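Local structure of YecR (Salmonella typhimurium, 7BGL) at residues Y66-F72 against S95-R99; Q74-T78 against T90-L94. The protein is of unknown function but, as a predicted lipoprotein of the flagellar basal body, packs against L-ring protein subunits in the LP ring. All coordinates share one frame. Residue numbers count along the deposited sequence, not the author numbering.

Contact 1: residues Y66-F72 against S95-R99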
ATOM      1  N   TYR C  66     104.863  28.744  -8.274  1.00130.53           N
ATOM      2  CA  TYR C  66     104.992  27.688  -9.265  1.00130.53           C
ATOM      3  C   TYR C  66     106.092  28.044 -10.266  1.00130.53           C
ATOM      4  O   TYR C  66     106.883  28.968 -10.056  1.00130.53           O
ATOM      5  CB  TYR C  66     103.651  27.448  -9.953  1.00130.53           C
ATOM      6  CG  TYR C  66     102.500  27.235  -8.997  1.00130.53           C
ATOM      7  CD1 TYR C  66     101.772  28.310  -8.503  1.00130.53           C
ATOM      8  CD2 TYR C  66     102.137  25.958  -8.590  1.00130.53           C
ATOM      9  CE1 TYR C  66     100.720  28.120  -7.630  1.00130.53           C
ATOM     10  CE2 TYR C  66     101.086  25.758  -7.717  1.00130.53           C
ATOM     11  CZ  TYR C  66     100.381  26.841  -7.240  1.00130.53           C
ATOM     12  OH  TYR C  66      99.332  26.646  -6.370  1.00130.53           O
ATOM     13  N   ALA C  67     106.159  27.298 -11.366  1.00131.93           N
ATOM     14  CA  ALA C  67     107.133  27.534 -12.425  1.00131.93           C
ATOM     15  C   ALA C  67     106.821  26.573 -13.567  1.00131.93           C
ATOM     16  O   ALA C  67     105.959  25.697 -13.449  1.00131.93           O
ATOM     17  CB  ALA C  67     108.570  27.350 -11.937  1.00131.93           C
ATOM     18  N   ASP C  68     107.534  26.750 -14.679  1.00132.52           N
ATOM     19  CA  ASP C  68     107.400  25.882 -15.848  1.00132.52           C
ATOM     20  C   ASP C  68     105.959  25.877 -16.367  1.00132.52           C
ATOM     21  O   ASP C  68     105.261  24.862 -16.346  1.00132.52           O
ATOM     22  CB  ASP C  68     107.879  24.462 -15.526  1.00132.52           C
ATOM     23  CG  ASP C  68     107.860  23.550 -16.737  1.00132.52           C
ATOM     24  OD1 ASP C  68     108.746  23.696 -17.606  1.00132.52           O
ATOM     25  OD2 ASP C  68     106.960  22.689 -16.820  1.00132.52           O
ATOM     26  N   ALA C  69     105.524  27.046 -16.832  1.00129.30           N
ATOM     27  CA  ALA C  69     104.175  27.184 -17.362  1.00129.30           C
ATOM     28  C   ALA C  69     103.986  26.314 -18.599  1.00129.30           C
ATOM     29  O   ALA C  69     104.901  26.148 -19.410  1.00129.30           O
ATOM     30  CB  ALA C  69     103.886  28.647 -17.698  1.00129.30           C
ATOM     31  N   VAL C  70     102.785  25.757 -18.740  1.00122.80           N
ATOM     32  CA  VAL C  70     102.425  24.899 -19.863  1.00122.80           C
ATOM     33  C   VAL C  70     101.161  25.453 -20.505  1.00122.80           C
ATOM     34  O   VAL C  70     100.214  25.823 -19.802  1.00122.80           O
ATOM     35  CB  VAL C  70     102.220  23.438 -19.421  1.00122.80           C
ATOM     36  CG1 VAL C  70     101.861  22.568 -20.615  1.00122.80           C
ATOM     37  CG2 VAL C  70     103.467  22.914 -18.725  1.00122.80           C
ATOM     38  N   SER C  71     101.148  25.512 -21.840  1.00118.22           N
ATOM     39  CA  SER C  71      99.996  26.066 -22.545  1.00118.22           C
ATOM     40  C   SER C  71      98.727  25.281 -22.233  1.00118.22           C
ATOM     41  O   SER C  71      97.695  25.862 -21.884  1.00118.22           O
ATOM     42  CB  SER C  71     100.263  26.080 -24.051  1.00118.22           C
ATOM     43  OG  SER C  71     101.247  27.040 -24.388  1.00118.22           O
ATOM     44  N   PHE C  72      98.768  23.963 -22.421  1.00111.48           N
ATOM     45  CA  PHE C  72      97.744  23.043 -21.932  1.00111.48           C
ATOM     46  C   PHE C  72      96.384  23.262 -22.587  1.00111.48           C
ATOM     47  O   PHE C  72      95.461  22.470 -22.373  1.00111.48           O
ATOM     48  CB  PHE C  72      97.640  23.130 -20.396  1.00111.48           C
ATOM     49  CG  PHE C  72      96.592  24.099 -19.880  1.00111.48           C
ATOM     50  CD1 PHE C  72      95.241  23.783 -19.907  1.00111.48           C
ATOM     51  CD2 PHE C  72      96.971  25.307 -19.319  1.00111.48           C
ATOM     52  CE1 PHE C  72      94.294  24.667 -19.431  1.00111.48           C
ATOM     53  CE2 PHE C  72      96.027  26.194 -18.838  1.00111.48           C
ATOM     54  CZ  PHE C  72      94.688  25.873 -18.893  1.00111.48           C
ATOM     55  N   SER C  95      95.786  30.371 -21.884  1.00118.07           N
ATOM     56  CA  SER C  95      95.819  29.873 -20.517  1.00118.07           C
ATOM     57  C   SER C  95      97.051  29.008 -20.299  1.00118.07           C
ATOM     58  O   SER C  95      97.475  28.272 -21.194  1.00118.07           O
ATOM     59  CB  SER C  95      94.556  29.071 -20.197  1.00118.07           C
ATOM     60  OG  SER C  95      94.369  28.021 -21.130  1.00118.07           O
ATOM     61  N   TRP C  96      97.630  29.111 -19.105  1.00122.77           N
ATOM     62  CA  TRP C  96      98.802  28.341 -18.722  1.00122.77           C
ATOM     63  C   TRP C  96      98.611  27.828 -17.303  1.00122.77           C
ATOM     64  O   TRP C  96      98.088  28.541 -16.442  1.00122.77           O
ATOM     65  CB  TRP C  96     100.084  29.182 -18.806  1.00122.77           C
ATOM     66  CG  TRP C  96     100.246  29.916 -20.104  1.00122.77           C
ATOM     67  CD1 TRP C  96      99.549  31.014 -20.520  1.00122.77           C
ATOM     68  CD2 TRP C  96     101.165  29.604 -21.157  1.00122.77           C
ATOM     69  NE1 TRP C  96      99.978  31.403 -21.766  1.00122.77           N
ATOM     70  CE2 TRP C  96     100.970  30.553 -22.179  1.00122.77           C
ATOM     71  CE3 TRP C  96     102.136  28.613 -21.334  1.00122.77           C
ATOM     72  CZ2 TRP C  96     101.707  30.541 -23.360  1.00122.77           C
ATOM     73  CZ3 TRP C  96     102.867  28.603 -22.507  1.00122.77           C
ATOM     74  CH2 TRP C  96     102.647  29.560 -23.505  1.00122.77           C
ATOM     75  N   GLN C  97      99.037  26.591 -17.068  1.00123.01           N
ATOM     76  CA  GLN C  97      98.942  25.954 -15.759  1.00123.01           C
ATOM     77  C   GLN C  97     100.352  25.806 -15.202  1.00123.01           C
ATOM     78  O   GLN C  97     101.113  24.940 -15.647  1.00123.01           O
ATOM     79  CB  GLN C  97      98.241  24.602 -15.860  1.00123.01           C
ATOM     80  CG  GLN C  97      97.923  23.961 -14.520  1.00123.01           C
ATOM     81  CD  GLN C  97      98.821  22.779 -14.214  1.00123.01           C
ATOM     82  OE1 GLN C  97      99.340  22.129 -15.121  1.00123.01           O
ATOM     83  NE2 GLN C  97      99.006  22.493 -12.931  1.00123.01           N
ATOM     84  N   CYS C  98     100.699  26.650 -14.234  1.00128.61           N
ATOM     85  CA  CYS C  98     102.027  26.591 -13.643  1.00128.61           C
ATOM     86  C   CYS C  98     102.226  25.266 -12.917  1.00128.61           C
ATOM     87  O   CYS C  98     101.326  24.771 -12.233  1.00128.61           O
ATOM     88  CB  CYS C  98     102.237  27.757 -12.678  1.00128.61           C
ATOM     89  SG  CYS C  98     101.923  29.398 -13.373  1.00128.61           S
ATOM     90  N   ARG C  99     103.415  24.690 -13.071  1.00126.07           N
ATOM     91  CA  ARG C  99     103.727  23.407 -12.451  1.00126.07           C
ATOM     92  C   ARG C  99     105.165  23.370 -11.945  1.00126.07           C
ATOM     93  O   ARG C  99     105.588  24.241 -11.183  1.00126.07           O
ATOM     94  CB  ARG C  99     103.489  22.264 -13.439  1.00126.07           C
ATOM     95  CG  ARG C  99     102.022  21.919 -13.642  1.00126.07           C
ATOM     96  CD  ARG C  99     101.858  20.608 -14.391  1.00126.07           C
ATOM     97  NE  ARG C  99     102.424  20.669 -15.732  1.00126.07           N
ATOM     98  CZ  ARG C  99     102.379  19.676 -16.610  1.00126.07           C
ATOM     99  NH1 ARG C  99     101.792  18.526 -16.322  1.00126.07           N
ATOM    100  NH2 ARG C  99     102.935  19.841 -17.807  1.00126.07           N
TER
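R99 and W96 have the most surface covered here. The m/73° conformation of W96 sets its indole against S71, whose CA sits 4.0 Å from the centroid of the six-membered ring of W96, a CH-pi contact over the face; S71 OG lies above the same face, and a small serine leaves room for the ring. A69 puts its CB 4.0 Å from W96 CB, and a methyl suits a place also pressed on by A57 and C61 of helix 52-63. F72 takes an unusual chi1 of 93° with a positive phi of 65°, which brings its ring against the strand, with W96 N at the ring edge and CD2 of F72 3.8 Å from CB of Q97. The backbone joins less regularly than in a sheet: Q97 N donates to V70 O at 3.1 Å, and A67 N to R99 O at 3.1 Å. A loop after the helix thus runs antiparallel beside the end of strand 87-97, where the disulfide C61–C98 ties that end to the helix. R99, away at CB, extends back along the loop, its long aliphatic part bringing NH2 of R99 3.3 Å from CG2 of V70 while the charge stays exposed.

Contact 2: residues Q74-T78 against T90-L94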
ATOM      1  N   GLN C  74      93.914  25.880 -25.741  1.00105.89           N
ATOM      2  CA  GLN C  74      93.720  26.459 -27.058  1.00105.89           C
ATOM      3  C   GLN C  74      93.232  27.892 -26.916  1.00105.89           C
ATOM      4  O   GLN C  74      92.547  28.226 -25.942  1.00105.89           O
ATOM      5  CB  GLN C  74      92.701  25.647 -27.871  1.00105.89           C
ATOM      6  CG  GLN C  74      92.680  25.959 -29.356  1.00105.89           C
ATOM      7  CD  GLN C  74      91.468  25.372 -30.054  1.00105.89           C
ATOM      8  OE1 GLN C  74      90.555  24.858 -29.409  1.00105.89           O
ATOM      9  NE2 GLN C  74      91.455  25.447 -31.379  1.00105.89           N
ATOM     10  N   PRO C  75      93.569  28.763 -27.866  1.00107.10           N
ATOM     11  CA  PRO C  75      93.127  30.158 -27.771  1.00107.10           C
ATOM     12  C   PRO C  75      91.608  30.262 -27.757  1.00107.10           C
ATOM     13  O   PRO C  75      90.908  29.509 -28.435  1.00107.10           O
ATOM     14  CB  PRO C  75      93.726  30.811 -29.023  1.00107.10           C
ATOM     15  CG  PRO C  75      94.069  29.674 -29.936  1.00107.10           C
ATOM     16  CD  PRO C  75      94.424  28.531 -29.042  1.00107.10           C
ATOM     17  N   VAL C  76      91.106  31.211 -26.972  1.00104.78           N
ATOM     18  CA  VAL C  76      89.678  31.471 -26.844  1.00104.78           C
ATOM     19  C   VAL C  76      89.411  32.903 -27.280  1.00104.78           C
ATOM     20  O   VAL C  76      90.046  33.838 -26.779  1.00104.78           O
ATOM     21  CB  VAL C  76      89.183  31.238 -25.406  1.00104.78           C
ATOM     22  CG1 VAL C  76      87.736  31.673 -25.272  1.00104.78           C
ATOM     23  CG2 VAL C  76      89.342  29.775 -25.020  1.00104.78           C
ATOM     24  N   GLY C  77      88.474  33.073 -28.209  1.00104.76           N
ATOM     25  CA  GLY C  77      88.146  34.392 -28.714  1.00104.76           C
ATOM     26  C   GLY C  77      86.719  34.811 -28.434  1.00104.76           C
ATOM     27  O   GLY C  77      85.774  34.201 -28.940  1.00104.76           O
ATOM     28  N   THR C  78      86.550  35.856 -27.626  1.00 99.96           N
ATOM     29  CA  THR C  78      85.241  36.402 -27.298  1.00 99.96           C
ATOM     30  C   THR C  78      85.206  37.874 -27.676  1.00 99.96           C
ATOM     31  O   THR C  78      86.131  38.625 -27.349  1.00 99.96           O
ATOM     32  CB  THR C  78      84.922  36.232 -25.810  1.00 99.96           C
ATOM     33  OG1 THR C  78      85.852  36.995 -25.030  1.00 99.96           O
ATOM     34  CG2 THR C  78      85.014  34.766 -25.409  1.00 99.96           C
ATOM     35  N   THR C  90      87.920  41.630 -31.004  1.00110.66           N
ATOM     36  CA  THR C  90      87.828  40.280 -30.466  1.00110.66           C
ATOM     37  C   THR C  90      88.983  40.048 -29.505  1.00110.66           C
ATOM     38  O   THR C  90      90.137  40.337 -29.834  1.00110.66           O
ATOM     39  CB  THR C  90      87.853  39.229 -31.582  1.00110.66           C
ATOM     40  OG1 THR C  90      86.743  39.440 -32.463  1.00110.66           O
ATOM     41  CG2 THR C  90      87.769  37.830 -30.995  1.00110.66           C
ATOM     42  N   ARG C  91      88.672  39.528 -28.321  1.00110.10           N
ATOM     43  CA  ARG C  91      89.688  39.219 -27.324  1.00110.10           C
ATOM     44  C   ARG C  91      90.031  37.737 -27.386  1.00110.10           C
ATOM     45  O   ARG C  91      89.142  36.883 -27.312  1.00110.10           O
ATOM     46  CB  ARG C  91      89.203  39.589 -25.922  1.00110.10           C
ATOM     47  CG  ARG C  91      89.072  41.083 -25.684  1.00110.10           C
ATOM     48  CD  ARG C  91      90.422  41.709 -25.378  1.00110.10           C
ATOM     49  NE  ARG C  91      90.313  43.142 -25.131  1.00110.10           N
ATOM     50  CZ  ARG C  91      89.901  43.675 -23.990  1.00110.10           C
ATOM     51  NH1 ARG C  91      89.548  42.921 -22.962  1.00110.10           N
ATOM     52  NH2 ARG C  91      89.842  44.999 -23.877  1.00110.10           N
ATOM     53  N   PHE C  92      91.320  37.435 -27.523  1.00113.40           N
ATOM     54  CA  PHE C  92      91.809  36.065 -27.554  1.00113.40           C
ATOM     55  C   PHE C  92      92.633  35.809 -26.302  1.00113.40           C
ATOM     56  O   PHE C  92      93.526  36.597 -25.968  1.00113.40           O
ATOM     57  CB  PHE C  92      92.642  35.804 -28.811  1.00113.40           C
ATOM     58  CG  PHE C  92      91.829  35.726 -30.070  1.00113.40           C
ATOM     59  CD1 PHE C  92      91.574  36.862 -30.816  1.00113.40           C
ATOM     60  CD2 PHE C  92      91.317  34.516 -30.505  1.00113.40           C
ATOM     61  CE1 PHE C  92      90.825  36.793 -31.975  1.00113.40           C
ATOM     62  CE2 PHE C  92      90.567  34.440 -31.662  1.00113.40           C
ATOM     63  CZ  PHE C  92      90.320  35.581 -32.398  1.00113.40           C
ATOM     64  N   THR C  93      92.332  34.709 -25.618  1.00112.56           N
ATOM     65  CA  THR C  93      92.941  34.380 -24.340  1.00112.56           C
ATOM     66  C   THR C  93      93.810  33.136 -24.459  1.00112.56           C
ATOM     67  O   THR C  93      93.483  32.189 -25.180  1.00112.56           O
ATOM     68  CB  THR C  93      91.874  34.156 -23.263  1.00112.56           C
ATOM     69  OG1 THR C  93      91.170  32.937 -23.531  1.00112.56           O
ATOM     70  CG2 THR C  93      90.886  35.311 -23.242  1.00112.56           C
ATOM     71  N   LEU C  94      94.930  33.156 -23.740  1.00116.44           N
ATOM     72  CA  LEU C  94      95.850  32.029 -23.652  1.00116.44           C
ATOM     73  C   LEU C  94      95.988  31.648 -22.187  1.00116.44           C
ATOM     74  O   LEU C  94      96.275  32.508 -21.345  1.00116.44           O
ATOM     75  CB  LEU C  94      97.215  32.379 -24.253  1.00116.44           C
ATOM     76  CG  LEU C  94      97.244  32.659 -25.756  1.00116.44           C
ATOM     77  CD1 LEU C  94      98.633  33.101 -26.192  1.00116.44           C
ATOM     78  CD2 LEU C  94      96.794  31.437 -26.540  1.00116.44           C
TER
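V76, T78 and T93 have the most surface buried here, and all three point to the same face of the sheet. V76 pairs with T93 in a hydrogen-bonded site: V76 N donates to T93 O at 3.1 Å and T93 N to V76 O at 2.7 Å. Their side chains meet there, CB of V76 3.2 Å from OG1 of T93; beta-branched residues suit extended backbone. T78 repeats the pattern with R91, T78 N to R91 O at 2.8 Å and R91 N to T78 O at 2.9 Å. These are the rungs of an antiparallel beta hairpin, strands 76-82 and 87-97, whose short segments cross at 155°. Between the two pairs G77 faces F92 in a non-hydrogen-bonded site, and having no side chain it lets the F92 ring lie across the neighbouring strand, CA of G77 4.1 Å from the ring centroid of F92 in a CH-pi contact. On the face shared by V76, T78 and T93, side chains of a Flagellar L-ring protein chain pack against V76 and T93, and its backbone against T78.

Contacts 1 and 2 both use strand 87-97, and their centres lie about 17 Å apart. Along the chain the order is 66-72, 74-78, 90-94, 95-99, so contact 2 is nested inside the loop that contact 1 closes. The hairpin of contact 2 adds strand 76-82 to one edge of strand 87-97 in the four-stranded antiparallel sheet, whereas contact 1 brings the loop after helix 52-63 alongside the end of that strand. One long strand is therefore flanked first by its hairpin partner and then, at its end, by the loop, linking helix to sheet. Both contacts also pack against Flagellar L-ring protein, so both lie at the interface with L-ring subunits.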